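Local coordinates for protein putative angiotensinogen (Lampetra fluviatilis, PDB 5INW) that is a serpin that binds heparin and inhibits thrombin, heparin promoting this inhibition through a template mechanism, at the interface of chains A and B. Coordinates in Å, arbitrary orientation; residue numbers count along the deposited sequence, not the author numbering. Chains: chain A, Putative angiotensinogen; chain B, C-terminal peptide of Putative angiotensinogen.

The interface of chains A and B. Residues chain A 89-90, 93, 106, 108, 110; chain B 15, 27-28.
A:Phe108 and B:Met27 pair their backbones across an antiparallel beta bridge, an intramolecular core contact in origin: reaction-loop cleavage has made two chains of one serpin, and strand pairing with buried apolar packing probably helps keep the C-terminal peptide built into the body. The example illustrates how a cleaved segment can remain part of the fold: backbone bonds align the strands here, and a side chain packs into the hydrophobic core. Two hydrogen bonds close the bridge, from B:Met27 N to A:Phe108 O at 3.0 Å and from A:Phe108 N to B:Met27 O at 3.1 Å.

From this backbone the thioether of B:Met27 reaches toward helix 77-96. Its first torsion sets CG anti to the carbonyl carbon (chi1 -77°), the chain then runs extended, and a bend at chi3 (42°) turns the terminal methyl in among the aromatic rings. That methyl, CE, lies 3.3 Å from CD2 of A:Tyr93. It sits beyond the CZ rim of A:Phe108, off the ring plane and 3.4 Å from CZ. The side chain of A:Phe90 crosses the thioether at about a right angle, its CD1 3.6 Å from CE, with the sulfur SD off the ring plane near the CD1/CE1 rim. SD also packs against CG of A:Pro110 at 3.7 Å, near the backbone of A:Gly89.

B:Gly28 carries the contact onward: its backbone N lies in plane at the edge of the A:Tyr93 ring, and its CA is 3.7 Å from CE2. Lacking a side chain, it probably allows the ring's close approach.

In serpin terms, strands 24-30 (s5B) and 106-108 (s6B) are neighbours in beta-sheet B, which also includes peptide strand 12-18 with B:Leu15; helix A (77-96) packs against them, beside the start of helix 110-122.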
loop_
_atom_site.group_PDB
_atom_site.type_symbol
_atom_site.label_atom_id
_atom_site.label_comp_id
_atom_site.label_asym_id
_atom_site.label_seq_id
_atom_site.Cartn_x
_atom_site.Cartn_y
_atom_site.Cartn_z
ATOM N N GLY A 89 -2.348 4.315 7.193
ATOM C CA GLY A 89 -1.894 4.715 5.880
ATOM C C GLY A 89 -1.746 6.214 5.779
ATOM O O GLY A 89 -0.723 6.727 5.328
ATOM N N PHE A 90 -2.798 6.926 6.199
ATOM C CA PHE A 90 -2.843 8.384 6.060
ATOM C C PHE A 90 -1.767 9.039 6.958
ATOM O O PHE A 90 -0.974 9.867 6.525
ATOM C CB PHE A 90 -4.237 8.880 6.375
ATOM C CG PHE A 90 -5.282 8.521 5.344
ATOM C CD1 PHE A 90 -5.080 8.735 3.971
ATOM C CD2 PHE A 90 -6.529 8.008 5.749
ATOM C CE1 PHE A 90 -6.097 8.425 3.025
ATOM C CE2 PHE A 90 -7.521 7.678 4.815
ATOM C CZ PHE A 90 -7.310 7.878 3.457
ATOM N N TYR A 93 1.246 8.621 5.169
ATOM C CA TYR A 93 1.302 9.531 4.032
ATOM C C TYR A 93 1.887 10.844 4.469
ATOM O O TYR A 93 2.758 11.398 3.802
ATOM C CB TYR A 93 -0.093 9.780 3.481
ATOM C CG TYR A 93 -0.175 10.405 2.091
ATOM C CD1 TYR A 93 -0.069 11.770 1.901
ATOM C CD2 TYR A 93 -0.445 9.617 0.958
ATOM C CE1 TYR A 93 -0.169 12.323 0.639
ATOM C CE2 TYR A 93 -0.599 10.171 -0.293
ATOM C CZ TYR A 93 -0.445 11.527 -0.454
ATOM O OH TYR A 93 -0.542 12.083 -1.726
ATOM N N ILE A 106 4.503 9.497 -4.891
ATOM C CA ILE A 106 4.260 8.843 -3.635
ATOM C C ILE A 106 3.321 7.665 -3.916
ATOM O O ILE A 106 2.256 7.834 -4.567
ATOM C CB ILE A 106 3.623 9.808 -2.610
ATOM C CG1 ILE A 106 4.599 10.881 -2.217
ATOM C CG2 ILE A 106 3.208 9.072 -1.318
ATOM C CD1 ILE A 106 3.951 11.973 -1.391
ATOM N N PHE A 108 2.233 3.654 -2.015
ATOM C CA PHE A 108 2.420 2.613 -1.030
ATOM C C PHE A 108 1.102 1.922 -0.680
ATOM O O PHE A 108 0.054 2.498 -0.891
ATOM C CB PHE A 108 3.129 3.186 0.214
ATOM C CG PHE A 108 2.375 4.271 0.957
ATOM C CD1 PHE A 108 1.536 3.947 2.061
ATOM C CD2 PHE A 108 2.533 5.608 0.633
ATOM C CE1 PHE A 108 0.852 4.925 2.779
ATOM C CE2 PHE A 108 1.845 6.594 1.351
ATOM C CZ PHE A 108 1.022 6.248 2.434
ATOM N N PRO A 110 -1.124 0.509 2.407
ATOM C CA PRO A 110 -1.283 0.364 3.869
ATOM C C PRO A 110 -1.503 -1.044 4.329
ATOM O O PRO A 110 -0.961 -1.394 5.366
ATOM C CB PRO A 110 -2.509 1.227 4.203
ATOM C CG PRO A 110 -2.613 2.214 3.098
ATOM C CD PRO A 110 -2.055 1.515 1.867
ATOM N N LEU B 15 -6.078 7.083 -4.992
ATOM C CA LEU B 15 -6.461 6.113 -3.965
ATOM C C LEU B 15 -7.216 4.963 -4.623
ATOM O O LEU B 15 -8.200 5.184 -5.294
ATOM C CB LEU B 15 -7.372 6.722 -2.885
ATOM C CG LEU B 15 -6.894 7.951 -2.113
ATOM C CD1 LEU B 15 -7.989 8.336 -1.147
ATOM C CD2 LEU B 15 -5.605 7.749 -1.343
ATOM N N MET B 27 -2.278 4.103 -1.785
ATOM C CA MET B 27 -2.406 5.528 -1.651
ATOM C C MET B 27 -1.244 6.130 -2.335
ATOM O O MET B 27 -0.121 5.616 -2.273
ATOM C CB MET B 27 -2.236 5.964 -0.191
ATOM C CG MET B 27 -3.429 5.706 0.670
ATOM S SD MET B 27 -3.175 5.857 2.421
ATOM C CE MET B 27 -2.171 7.295 2.464
ATOM N N GLY B 28 -1.471 7.306 -2.885
ATOM C CA GLY B 28 -0.357 8.095 -3.359
ATOM C C GLY B 28 -0.692 9.375 -4.088
ATOM O O GLY B 28 -1.840 9.850 -4.097
#